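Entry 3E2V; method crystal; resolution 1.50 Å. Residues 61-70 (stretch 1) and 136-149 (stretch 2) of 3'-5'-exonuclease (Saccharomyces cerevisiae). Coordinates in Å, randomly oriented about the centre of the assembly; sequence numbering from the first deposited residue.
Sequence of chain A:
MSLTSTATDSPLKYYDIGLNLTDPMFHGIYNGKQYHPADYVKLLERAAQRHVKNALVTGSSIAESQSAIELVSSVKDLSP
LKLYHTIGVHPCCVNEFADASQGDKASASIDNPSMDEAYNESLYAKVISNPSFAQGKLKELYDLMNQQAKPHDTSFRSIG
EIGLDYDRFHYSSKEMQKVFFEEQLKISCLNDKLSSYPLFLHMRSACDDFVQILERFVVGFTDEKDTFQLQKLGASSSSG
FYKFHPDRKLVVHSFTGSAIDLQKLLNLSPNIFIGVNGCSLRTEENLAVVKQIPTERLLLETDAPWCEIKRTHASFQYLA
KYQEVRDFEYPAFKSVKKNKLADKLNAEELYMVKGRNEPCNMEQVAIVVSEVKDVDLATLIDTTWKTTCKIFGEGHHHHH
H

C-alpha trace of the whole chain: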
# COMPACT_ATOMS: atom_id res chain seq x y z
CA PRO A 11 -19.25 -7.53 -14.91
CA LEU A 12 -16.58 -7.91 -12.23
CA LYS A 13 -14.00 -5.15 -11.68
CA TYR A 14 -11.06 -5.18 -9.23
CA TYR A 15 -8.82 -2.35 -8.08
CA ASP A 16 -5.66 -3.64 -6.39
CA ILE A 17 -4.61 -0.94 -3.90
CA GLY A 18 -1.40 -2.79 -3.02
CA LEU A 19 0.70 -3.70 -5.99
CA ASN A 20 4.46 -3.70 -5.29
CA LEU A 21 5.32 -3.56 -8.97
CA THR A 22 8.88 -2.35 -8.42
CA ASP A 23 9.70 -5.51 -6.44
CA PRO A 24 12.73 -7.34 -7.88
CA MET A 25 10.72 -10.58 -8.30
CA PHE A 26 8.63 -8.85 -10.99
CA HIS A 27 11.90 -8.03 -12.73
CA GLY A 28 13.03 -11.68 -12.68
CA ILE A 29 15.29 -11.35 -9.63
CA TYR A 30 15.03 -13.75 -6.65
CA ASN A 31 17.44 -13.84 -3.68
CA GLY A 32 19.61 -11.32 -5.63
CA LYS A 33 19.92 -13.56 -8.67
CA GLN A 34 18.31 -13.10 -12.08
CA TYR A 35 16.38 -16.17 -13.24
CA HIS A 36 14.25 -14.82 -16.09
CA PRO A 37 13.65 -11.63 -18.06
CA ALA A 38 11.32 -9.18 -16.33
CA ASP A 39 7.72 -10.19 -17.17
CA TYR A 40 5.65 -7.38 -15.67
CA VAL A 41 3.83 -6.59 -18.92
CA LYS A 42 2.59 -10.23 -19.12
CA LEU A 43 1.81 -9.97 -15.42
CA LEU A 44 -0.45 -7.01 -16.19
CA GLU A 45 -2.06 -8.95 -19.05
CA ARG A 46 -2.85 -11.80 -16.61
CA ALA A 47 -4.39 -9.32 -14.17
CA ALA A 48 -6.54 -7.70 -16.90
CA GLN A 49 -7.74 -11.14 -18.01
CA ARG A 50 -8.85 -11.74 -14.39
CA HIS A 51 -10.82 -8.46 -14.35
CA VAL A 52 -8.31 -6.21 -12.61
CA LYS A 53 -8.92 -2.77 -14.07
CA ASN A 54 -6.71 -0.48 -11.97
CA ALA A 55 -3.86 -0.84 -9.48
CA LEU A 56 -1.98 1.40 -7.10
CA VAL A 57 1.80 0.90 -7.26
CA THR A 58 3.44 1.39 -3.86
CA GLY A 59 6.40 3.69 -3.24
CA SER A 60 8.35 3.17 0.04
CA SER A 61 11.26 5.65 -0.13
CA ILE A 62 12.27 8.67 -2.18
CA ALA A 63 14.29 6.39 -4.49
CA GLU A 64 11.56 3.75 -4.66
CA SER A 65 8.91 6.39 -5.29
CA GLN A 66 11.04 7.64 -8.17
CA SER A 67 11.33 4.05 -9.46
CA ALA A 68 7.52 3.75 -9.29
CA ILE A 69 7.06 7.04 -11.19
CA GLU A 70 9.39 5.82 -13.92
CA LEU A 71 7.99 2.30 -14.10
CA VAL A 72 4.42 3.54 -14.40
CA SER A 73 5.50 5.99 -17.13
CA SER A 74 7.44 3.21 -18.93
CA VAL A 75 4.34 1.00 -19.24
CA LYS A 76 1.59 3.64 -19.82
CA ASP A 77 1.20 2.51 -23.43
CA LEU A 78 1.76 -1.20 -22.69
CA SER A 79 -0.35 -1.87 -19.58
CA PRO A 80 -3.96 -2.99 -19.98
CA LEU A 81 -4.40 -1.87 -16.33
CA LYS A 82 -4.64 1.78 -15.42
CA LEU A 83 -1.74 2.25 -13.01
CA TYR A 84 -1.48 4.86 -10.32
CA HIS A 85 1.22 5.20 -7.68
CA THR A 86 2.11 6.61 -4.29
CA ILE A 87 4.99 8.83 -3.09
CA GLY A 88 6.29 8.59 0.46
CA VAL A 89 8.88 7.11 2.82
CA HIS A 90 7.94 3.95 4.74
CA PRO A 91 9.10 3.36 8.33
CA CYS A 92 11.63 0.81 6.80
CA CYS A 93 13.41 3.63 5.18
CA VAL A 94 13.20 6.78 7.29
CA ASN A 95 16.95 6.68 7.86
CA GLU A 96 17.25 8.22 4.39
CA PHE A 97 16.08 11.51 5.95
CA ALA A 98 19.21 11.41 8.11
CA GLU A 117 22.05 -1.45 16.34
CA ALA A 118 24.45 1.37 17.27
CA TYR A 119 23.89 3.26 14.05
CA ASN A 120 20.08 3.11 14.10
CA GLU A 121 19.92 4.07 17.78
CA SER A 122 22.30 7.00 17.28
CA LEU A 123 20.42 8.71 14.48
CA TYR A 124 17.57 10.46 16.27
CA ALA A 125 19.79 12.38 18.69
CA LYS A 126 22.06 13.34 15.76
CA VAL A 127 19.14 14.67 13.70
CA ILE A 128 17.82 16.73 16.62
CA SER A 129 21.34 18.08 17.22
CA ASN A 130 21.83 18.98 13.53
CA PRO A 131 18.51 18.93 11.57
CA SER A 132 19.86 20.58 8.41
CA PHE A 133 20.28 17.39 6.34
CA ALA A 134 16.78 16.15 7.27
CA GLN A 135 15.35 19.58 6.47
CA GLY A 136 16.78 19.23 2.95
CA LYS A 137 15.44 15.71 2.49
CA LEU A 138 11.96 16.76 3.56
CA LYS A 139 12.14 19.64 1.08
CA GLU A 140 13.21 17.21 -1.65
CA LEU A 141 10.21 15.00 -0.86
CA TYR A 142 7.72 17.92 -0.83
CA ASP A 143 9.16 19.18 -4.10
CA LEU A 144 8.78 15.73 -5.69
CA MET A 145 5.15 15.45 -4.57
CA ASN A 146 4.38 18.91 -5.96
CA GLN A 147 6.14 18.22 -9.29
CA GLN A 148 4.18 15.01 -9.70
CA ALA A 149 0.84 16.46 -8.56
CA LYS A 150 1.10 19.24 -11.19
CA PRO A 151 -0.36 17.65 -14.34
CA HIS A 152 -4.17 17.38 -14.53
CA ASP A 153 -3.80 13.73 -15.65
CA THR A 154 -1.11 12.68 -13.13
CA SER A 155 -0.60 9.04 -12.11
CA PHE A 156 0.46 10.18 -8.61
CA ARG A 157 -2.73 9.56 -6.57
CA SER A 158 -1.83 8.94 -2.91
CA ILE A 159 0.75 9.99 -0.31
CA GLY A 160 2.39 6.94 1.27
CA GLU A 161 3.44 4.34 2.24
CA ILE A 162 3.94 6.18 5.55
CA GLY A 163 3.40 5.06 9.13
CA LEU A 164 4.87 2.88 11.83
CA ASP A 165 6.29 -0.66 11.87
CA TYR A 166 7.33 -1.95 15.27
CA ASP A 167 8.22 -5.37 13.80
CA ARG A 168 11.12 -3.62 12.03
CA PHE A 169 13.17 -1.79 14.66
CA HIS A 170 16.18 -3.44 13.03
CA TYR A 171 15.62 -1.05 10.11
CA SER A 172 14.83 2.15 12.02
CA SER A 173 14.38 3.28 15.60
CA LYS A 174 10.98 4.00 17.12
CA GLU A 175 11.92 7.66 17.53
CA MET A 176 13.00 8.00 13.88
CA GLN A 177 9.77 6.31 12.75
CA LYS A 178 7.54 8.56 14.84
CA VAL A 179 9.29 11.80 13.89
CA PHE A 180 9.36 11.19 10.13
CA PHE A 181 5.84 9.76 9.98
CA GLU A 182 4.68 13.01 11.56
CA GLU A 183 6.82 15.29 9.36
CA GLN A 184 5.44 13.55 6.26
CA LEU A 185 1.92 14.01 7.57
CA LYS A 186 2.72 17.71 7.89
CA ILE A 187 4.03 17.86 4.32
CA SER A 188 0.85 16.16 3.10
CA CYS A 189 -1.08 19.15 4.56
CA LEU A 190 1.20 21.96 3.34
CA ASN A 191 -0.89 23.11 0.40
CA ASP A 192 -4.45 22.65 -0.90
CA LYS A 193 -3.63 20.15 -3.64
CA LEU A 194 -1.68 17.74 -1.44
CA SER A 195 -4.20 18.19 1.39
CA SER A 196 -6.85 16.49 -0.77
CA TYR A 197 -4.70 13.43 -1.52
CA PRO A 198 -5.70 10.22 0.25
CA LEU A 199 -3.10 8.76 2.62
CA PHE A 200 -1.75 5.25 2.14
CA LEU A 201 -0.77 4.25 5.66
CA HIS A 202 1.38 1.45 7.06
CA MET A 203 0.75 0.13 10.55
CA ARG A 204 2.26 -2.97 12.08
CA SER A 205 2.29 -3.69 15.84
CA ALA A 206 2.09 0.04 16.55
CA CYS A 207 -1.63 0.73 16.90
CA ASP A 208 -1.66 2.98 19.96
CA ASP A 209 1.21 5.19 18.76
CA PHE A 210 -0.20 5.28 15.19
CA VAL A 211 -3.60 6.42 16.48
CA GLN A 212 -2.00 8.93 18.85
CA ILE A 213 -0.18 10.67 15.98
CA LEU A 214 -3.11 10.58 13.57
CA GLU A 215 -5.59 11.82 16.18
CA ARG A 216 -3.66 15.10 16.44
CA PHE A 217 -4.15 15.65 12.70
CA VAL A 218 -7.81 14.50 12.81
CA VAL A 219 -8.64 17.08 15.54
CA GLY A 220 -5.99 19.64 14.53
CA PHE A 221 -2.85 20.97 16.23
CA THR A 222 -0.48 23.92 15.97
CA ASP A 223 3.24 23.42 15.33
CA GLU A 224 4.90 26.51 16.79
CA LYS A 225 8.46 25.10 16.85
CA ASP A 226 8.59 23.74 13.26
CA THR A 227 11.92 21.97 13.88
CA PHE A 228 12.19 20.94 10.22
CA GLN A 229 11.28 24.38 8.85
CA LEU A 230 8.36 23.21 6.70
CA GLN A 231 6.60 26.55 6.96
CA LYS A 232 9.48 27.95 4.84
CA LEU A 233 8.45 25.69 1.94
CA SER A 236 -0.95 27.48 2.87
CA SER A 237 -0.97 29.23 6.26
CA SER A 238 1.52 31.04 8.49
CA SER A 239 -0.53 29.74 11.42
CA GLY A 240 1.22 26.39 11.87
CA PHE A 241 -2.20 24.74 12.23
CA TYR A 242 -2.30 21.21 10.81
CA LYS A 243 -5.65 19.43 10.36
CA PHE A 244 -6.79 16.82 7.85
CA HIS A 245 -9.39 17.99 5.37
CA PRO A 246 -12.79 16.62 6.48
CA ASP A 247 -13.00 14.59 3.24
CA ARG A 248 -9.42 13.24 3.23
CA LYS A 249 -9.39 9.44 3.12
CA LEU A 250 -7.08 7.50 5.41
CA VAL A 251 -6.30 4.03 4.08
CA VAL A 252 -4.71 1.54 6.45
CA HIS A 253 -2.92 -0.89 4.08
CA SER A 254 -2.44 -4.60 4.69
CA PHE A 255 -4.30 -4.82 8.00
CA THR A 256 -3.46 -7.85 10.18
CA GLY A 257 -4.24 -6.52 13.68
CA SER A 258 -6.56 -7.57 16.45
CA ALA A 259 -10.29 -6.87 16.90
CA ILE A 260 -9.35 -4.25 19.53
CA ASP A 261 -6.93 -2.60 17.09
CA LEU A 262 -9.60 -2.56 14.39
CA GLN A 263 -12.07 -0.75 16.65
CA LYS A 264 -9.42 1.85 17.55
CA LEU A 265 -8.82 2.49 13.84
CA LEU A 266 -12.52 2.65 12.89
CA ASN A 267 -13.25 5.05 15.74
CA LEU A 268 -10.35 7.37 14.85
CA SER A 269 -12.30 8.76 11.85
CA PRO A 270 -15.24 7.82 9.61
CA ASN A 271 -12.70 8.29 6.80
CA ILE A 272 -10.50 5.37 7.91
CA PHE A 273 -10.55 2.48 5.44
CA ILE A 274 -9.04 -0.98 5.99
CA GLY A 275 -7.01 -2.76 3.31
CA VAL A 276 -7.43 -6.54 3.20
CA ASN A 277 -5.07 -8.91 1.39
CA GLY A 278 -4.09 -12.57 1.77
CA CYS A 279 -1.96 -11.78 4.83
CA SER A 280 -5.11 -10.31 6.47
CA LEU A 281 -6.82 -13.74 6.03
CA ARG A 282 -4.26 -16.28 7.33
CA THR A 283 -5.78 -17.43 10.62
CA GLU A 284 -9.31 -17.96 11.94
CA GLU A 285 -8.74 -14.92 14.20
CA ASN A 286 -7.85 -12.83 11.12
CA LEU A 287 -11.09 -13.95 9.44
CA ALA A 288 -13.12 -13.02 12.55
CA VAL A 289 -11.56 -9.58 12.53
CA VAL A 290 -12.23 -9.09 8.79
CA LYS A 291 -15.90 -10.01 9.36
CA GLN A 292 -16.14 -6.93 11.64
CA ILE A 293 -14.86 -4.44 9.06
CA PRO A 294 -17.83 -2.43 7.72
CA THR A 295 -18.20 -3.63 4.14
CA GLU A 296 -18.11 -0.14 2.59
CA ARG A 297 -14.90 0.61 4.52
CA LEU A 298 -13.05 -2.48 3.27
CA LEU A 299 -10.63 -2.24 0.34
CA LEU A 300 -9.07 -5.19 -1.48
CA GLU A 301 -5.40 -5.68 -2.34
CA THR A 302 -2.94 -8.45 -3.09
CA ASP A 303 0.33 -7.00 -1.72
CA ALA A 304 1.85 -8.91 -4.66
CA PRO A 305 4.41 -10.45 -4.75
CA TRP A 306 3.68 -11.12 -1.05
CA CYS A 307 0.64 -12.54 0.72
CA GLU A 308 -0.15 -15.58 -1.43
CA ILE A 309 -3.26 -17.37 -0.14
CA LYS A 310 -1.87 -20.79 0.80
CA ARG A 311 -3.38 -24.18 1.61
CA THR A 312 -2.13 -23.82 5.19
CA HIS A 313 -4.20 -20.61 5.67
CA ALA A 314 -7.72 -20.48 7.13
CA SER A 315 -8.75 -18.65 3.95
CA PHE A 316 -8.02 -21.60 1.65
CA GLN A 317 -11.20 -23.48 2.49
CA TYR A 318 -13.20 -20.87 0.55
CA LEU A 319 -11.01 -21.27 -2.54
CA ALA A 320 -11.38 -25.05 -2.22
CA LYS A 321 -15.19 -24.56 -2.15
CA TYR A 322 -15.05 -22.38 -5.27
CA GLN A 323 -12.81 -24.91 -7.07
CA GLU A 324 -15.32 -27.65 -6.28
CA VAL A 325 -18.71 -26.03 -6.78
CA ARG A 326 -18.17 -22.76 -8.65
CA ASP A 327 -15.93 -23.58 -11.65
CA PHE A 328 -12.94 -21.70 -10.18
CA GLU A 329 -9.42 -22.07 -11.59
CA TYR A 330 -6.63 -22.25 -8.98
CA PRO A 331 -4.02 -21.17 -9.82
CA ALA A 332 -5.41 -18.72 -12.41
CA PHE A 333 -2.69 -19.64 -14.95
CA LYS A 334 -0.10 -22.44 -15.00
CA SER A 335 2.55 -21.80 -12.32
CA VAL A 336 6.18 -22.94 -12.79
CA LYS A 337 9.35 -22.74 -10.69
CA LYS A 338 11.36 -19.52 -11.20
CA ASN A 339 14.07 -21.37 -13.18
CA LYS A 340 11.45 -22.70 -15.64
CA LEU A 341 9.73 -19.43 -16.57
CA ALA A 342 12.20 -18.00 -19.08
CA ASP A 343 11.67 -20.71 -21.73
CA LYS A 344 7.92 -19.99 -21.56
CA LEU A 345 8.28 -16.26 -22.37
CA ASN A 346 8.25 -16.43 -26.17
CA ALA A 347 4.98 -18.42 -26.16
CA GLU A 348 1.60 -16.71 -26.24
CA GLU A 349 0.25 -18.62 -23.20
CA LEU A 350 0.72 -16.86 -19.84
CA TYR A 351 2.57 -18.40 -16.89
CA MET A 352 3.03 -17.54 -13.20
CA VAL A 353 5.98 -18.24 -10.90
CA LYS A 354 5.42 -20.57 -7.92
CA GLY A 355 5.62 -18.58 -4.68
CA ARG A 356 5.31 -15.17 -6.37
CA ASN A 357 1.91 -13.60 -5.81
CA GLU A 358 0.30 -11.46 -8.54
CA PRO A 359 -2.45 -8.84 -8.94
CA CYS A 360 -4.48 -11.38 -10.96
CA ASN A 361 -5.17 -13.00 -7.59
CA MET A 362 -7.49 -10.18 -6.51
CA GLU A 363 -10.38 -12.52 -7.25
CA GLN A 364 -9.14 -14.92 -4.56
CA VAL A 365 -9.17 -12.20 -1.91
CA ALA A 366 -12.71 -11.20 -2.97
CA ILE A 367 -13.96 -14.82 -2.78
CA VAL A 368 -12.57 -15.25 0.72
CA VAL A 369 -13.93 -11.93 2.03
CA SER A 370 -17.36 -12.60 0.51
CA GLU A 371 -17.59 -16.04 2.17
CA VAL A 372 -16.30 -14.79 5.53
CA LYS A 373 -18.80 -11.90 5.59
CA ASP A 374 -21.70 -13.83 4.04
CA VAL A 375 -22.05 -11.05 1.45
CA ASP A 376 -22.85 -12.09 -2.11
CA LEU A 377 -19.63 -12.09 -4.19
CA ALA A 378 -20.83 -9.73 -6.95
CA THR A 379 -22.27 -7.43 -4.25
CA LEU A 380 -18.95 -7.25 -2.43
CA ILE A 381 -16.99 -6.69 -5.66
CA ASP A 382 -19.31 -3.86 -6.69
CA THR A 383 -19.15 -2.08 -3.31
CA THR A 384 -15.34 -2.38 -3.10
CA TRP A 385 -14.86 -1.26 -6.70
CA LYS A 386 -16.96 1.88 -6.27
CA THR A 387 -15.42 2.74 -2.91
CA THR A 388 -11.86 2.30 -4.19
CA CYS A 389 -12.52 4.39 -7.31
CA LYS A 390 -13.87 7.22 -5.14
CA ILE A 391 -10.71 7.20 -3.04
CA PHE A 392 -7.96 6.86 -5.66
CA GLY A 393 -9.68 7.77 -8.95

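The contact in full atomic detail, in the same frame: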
# COMPACT_ATOMS: atom_id res chain seq x y z
N SER A 61 10.17 4.72 -0.44
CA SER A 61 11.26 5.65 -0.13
C SER A 61 11.30 6.70 -1.23
O SER A 61 10.53 6.62 -2.21
CB SER A 61 12.59 4.91 -0.03
OG SER A 61 12.98 4.43 -1.31
N ILE A 62 12.16 7.70 -1.09
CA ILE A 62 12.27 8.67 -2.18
C ILE A 62 12.73 7.93 -3.44
O ILE A 62 12.10 8.04 -4.51
CB ILE A 62 13.18 9.88 -1.83
CG1 ILE A 62 12.54 10.68 -0.68
CG2 ILE A 62 13.31 10.77 -3.05
CD1 ILE A 62 13.43 11.81 -0.06
N ALA A 63 13.78 7.12 -3.33
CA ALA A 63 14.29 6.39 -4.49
C ALA A 63 13.25 5.43 -5.07
O ALA A 63 13.07 5.36 -6.30
CB ALA A 63 15.57 5.65 -4.15
N GLU A 64 12.56 4.70 -4.20
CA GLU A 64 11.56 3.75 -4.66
C GLU A 64 10.35 4.45 -5.26
O GLU A 64 9.73 3.94 -6.20
CB GLU A 64 11.13 2.82 -3.52
CG GLU A 64 12.04 1.63 -3.37
CD GLU A 64 11.81 0.59 -4.46
OE1 GLU A 64 10.70 0.01 -4.52
OE2 GLU A 64 12.75 0.35 -5.26
N SER A 65 10.00 5.62 -4.73
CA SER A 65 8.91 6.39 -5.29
C SER A 65 9.29 6.86 -6.69
O SER A 65 8.46 6.82 -7.60
CB SER A 65 8.56 7.59 -4.40
OG SER A 65 8.03 7.16 -3.16
N GLN A 66 10.54 7.28 -6.85
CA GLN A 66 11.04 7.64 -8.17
C GLN A 66 11.03 6.45 -9.13
O GLN A 66 10.62 6.59 -10.29
CB GLN A 66 12.45 8.23 -8.05
CG GLN A 66 12.98 8.82 -9.35
CD GLN A 66 12.17 10.02 -9.84
OE1 GLN A 66 11.79 10.89 -9.04
NE2 GLN A 66 11.91 10.06 -11.15
N SER A 67 11.45 5.27 -8.66
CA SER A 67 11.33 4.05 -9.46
C SER A 67 9.89 3.77 -9.89
O SER A 67 9.64 3.37 -11.03
CB SER A 67 11.90 2.84 -8.72
OG SER A 67 13.30 3.00 -8.56
N ALA A 68 8.93 3.97 -8.97
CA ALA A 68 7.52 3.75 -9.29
C ALA A 68 7.01 4.75 -10.34
O ALA A 68 6.32 4.36 -11.30
CB ALA A 68 6.65 3.82 -8.03
N ILE A 69 7.37 6.02 -10.18
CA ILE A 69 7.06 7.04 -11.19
C ILE A 69 7.53 6.60 -12.57
O ILE A 69 6.77 6.67 -13.52
CB ILE A 69 7.72 8.40 -10.82
CG1 ILE A 69 7.03 9.02 -9.60
CG2 ILE A 69 7.64 9.38 -11.99
CD1 ILE A 69 7.90 10.04 -8.89
N GLU A 70 8.77 6.15 -12.64
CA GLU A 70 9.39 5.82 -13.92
C GLU A 70 8.82 4.54 -14.49
O GLU A 70 8.64 4.43 -15.70
CB GLU A 70 10.89 5.70 -13.75
CG GLU A 70 11.53 7.04 -13.46
CD GLU A 70 12.92 6.91 -12.89
OE1 GLU A 70 13.51 5.80 -12.95
OE2 GLU A 70 13.43 7.93 -12.37
N GLY A 136 16.61 19.31 4.40
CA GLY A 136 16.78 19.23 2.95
C GLY A 136 16.08 18.04 2.32
O GLY A 136 15.53 18.15 1.22
N LYS A 137 16.10 16.91 3.01
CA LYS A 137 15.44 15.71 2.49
C LYS A 137 13.92 15.86 2.49
O LYS A 137 13.24 15.41 1.57
CB LYS A 137 15.86 14.45 3.24
CG LYS A 137 17.34 14.08 3.03
CD LYS A 137 17.70 13.89 1.55
CE LYS A 137 17.25 12.53 1.04
NZ LYS A 137 17.70 12.34 -0.39
N LEU A 138 13.39 16.50 3.53
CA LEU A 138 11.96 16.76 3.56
C LEU A 138 11.54 17.73 2.46
O LEU A 138 10.51 17.54 1.81
CB LEU A 138 11.56 17.28 4.95
CG LEU A 138 11.48 16.21 6.03
CD1 LEU A 138 11.53 16.86 7.40
CD2 LEU A 138 10.21 15.35 5.89
N LYS A 139 12.37 18.74 2.22
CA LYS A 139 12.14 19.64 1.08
C LYS A 139 12.14 18.89 -0.26
O LYS A 139 11.28 19.12 -1.10
CB LYS A 139 13.23 20.73 1.06
CG LYS A 139 13.06 21.68 -0.09
CD LYS A 139 13.98 22.89 0.07
CE LYS A 139 13.56 24.00 -0.88
NZ LYS A 139 13.70 23.55 -2.29
N GLU A 140 13.11 18.00 -0.43
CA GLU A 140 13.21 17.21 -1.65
C GLU A 140 11.93 16.39 -1.87
O GLU A 140 11.39 16.34 -2.98
CB GLU A 140 14.43 16.29 -1.58
CG GLU A 140 14.58 15.38 -2.79
CD GLU A 140 15.71 14.37 -2.65
OE1 GLU A 140 16.54 14.52 -1.72
OE2 GLU A 140 15.77 13.44 -3.48
N LEU A 141 11.43 15.79 -0.79
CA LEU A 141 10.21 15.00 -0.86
C LEU A 141 8.97 15.83 -1.21
O LEU A 141 8.19 15.46 -2.09
CB LEU A 141 10.02 14.25 0.46
CG LEU A 141 8.80 13.35 0.55
CD1 LEU A 141 8.84 12.24 -0.50
CD2 LEU A 141 8.73 12.75 1.94
N TYR A 142 8.80 16.97 -0.52
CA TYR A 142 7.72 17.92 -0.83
C TYR A 142 7.77 18.36 -2.29
O TYR A 142 6.76 18.34 -3.01
CB TYR A 142 7.86 19.13 0.09
CG TYR A 142 6.79 20.19 -0.05
CD1 TYR A 142 5.44 19.87 0.13
CD2 TYR A 142 7.12 21.51 -0.33
CE1 TYR A 142 4.44 20.84 0.02
CE2 TYR A 142 6.13 22.48 -0.43
CZ TYR A 142 4.79 22.14 -0.25
OH TYR A 142 3.80 23.09 -0.35
N ASP A 143 8.97 18.74 -2.72
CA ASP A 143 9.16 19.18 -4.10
C ASP A 143 8.77 18.10 -5.11
O ASP A 143 8.10 18.39 -6.10
CB ASP A 143 10.61 19.62 -4.33
CG ASP A 143 10.93 20.98 -3.71
OD1 ASP A 143 10.00 21.70 -3.25
OD2 ASP A 143 12.13 21.31 -3.66
N LEU A 144 9.16 16.86 -4.84
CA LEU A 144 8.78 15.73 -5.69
C LEU A 144 7.26 15.55 -5.78
O LEU A 144 6.69 15.41 -6.86
CB LEU A 144 9.42 14.44 -5.19
CG LEU A 144 9.15 13.19 -6.03
CD1 LEU A 144 9.71 13.38 -7.44
CD2 LEU A 144 9.79 11.98 -5.36
N MET A 145 6.60 15.56 -4.62
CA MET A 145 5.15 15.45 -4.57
C MET A 145 4.49 16.57 -5.39
O MET A 145 3.60 16.30 -6.18
CB MET A 145 4.65 15.49 -3.12
CG MET A 145 5.04 14.28 -2.29
SD MET A 145 4.36 14.42 -0.57
CE MET A 145 4.99 12.85 0.13
N ASN A 146 4.95 17.81 -5.20
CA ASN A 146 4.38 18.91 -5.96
C ASN A 146 4.61 18.80 -7.47
O ASN A 146 3.68 19.03 -8.24
CB ASN A 146 4.91 20.24 -5.45
CG ASN A 146 4.33 20.59 -4.12
OD1 ASN A 146 3.18 20.25 -3.82
ND2 ASN A 146 5.10 21.30 -3.32
N GLN A 147 5.82 18.43 -7.87
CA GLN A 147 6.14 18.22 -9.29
C GLN A 147 5.19 17.20 -9.89
O GLN A 147 4.63 17.40 -10.97
CB GLN A 147 7.60 17.74 -9.46
CG GLN A 147 7.92 17.23 -10.89
CD GLN A 147 9.21 16.40 -11.01
OE1 GLN A 147 9.37 15.34 -10.39
NE2 GLN A 147 10.12 16.87 -11.87
N GLN A 148 5.00 16.09 -9.18
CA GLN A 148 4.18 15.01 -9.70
C GLN A 148 2.68 15.28 -9.63
O GLN A 148 1.91 14.73 -10.43
CB GLN A 148 4.55 13.68 -9.02
CG GLN A 148 5.99 13.26 -9.29
CD GLN A 148 6.25 12.98 -10.75
OE1 GLN A 148 5.47 12.29 -11.41
NE2 GLN A 148 7.35 13.52 -11.27
N ALA A 149 2.25 16.13 -8.71
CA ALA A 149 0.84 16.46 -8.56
C ALA A 149 0.38 17.49 -9.59
O ALA A 149 -0.83 17.66 -9.80
CB ALA A 149 0.56 16.95 -7.15
O HOH W 1 11.44 13.41 -10.40

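How does the start of stretch 2 meet the other helix? The two helices run nearly parallel, their directions 17° apart and their axes 11.5 Å apart at closest, so side chains must bridge the gap. About 386 Å² is buried in all, and Ile 62 contributes 116 Å², the largest share of any residue. Ile 62, in the first turn of its helix, is the knob: it sits among Lys 137, Glu 140, Leu 141 and Leu 144. Lys 137 starts sideways, but its chain bends back, placing Lys 137 CE 4.0 Å from Ile 62 CD1. Lys 137 NZ reaches Glu 140 OE1 at 2.8 Å, a salt bridge within its own helix. Lys 137 thus offers its CE methylene to Ile 62 while its amine is met by Glu 140.

What do Glu 140 and Leu 141 add? Glu 140 is extended (chi1 and chi2 both t), and Glu 140 OE2 lies 3.7 Å from Ile 62 CG2, a packing contact at an exposed edge. Leu 141 is buried and points sideways; Leu 141 CD1 packs 4.0 Å from Ile 62 CG1, apolar against apolar.

Which residue of stretch 2 is covered most? Leu 144, which points toward the partner. Leu 144 CD2 lies 4.4 Å from Ile 62 CG2, and Leu 144 CD1 lies 4.1 Å from Ile 69 CD1. Gln 66 OE1 also approaches Leu 144 CD1, at 3.6 Å.

How is the far end closed? No direct hydrogen bond crosses the contact, but water 1 donates to both Gln 147 OE1 (2.8 Å from its O) and Gln 66 OE1 (2.9 Å), linking two side chains that do not touch. Gln 147 OE1 also accepts from Gln 148 NE2 at 2.9 Å. Gln 148 folds with chi1 and chi2 both m, bringing Gln 148 OE1 to 3.7 Å from Ile 69 CG2, so a polar side chain packs against the isoleucine where the contact is partly exposed.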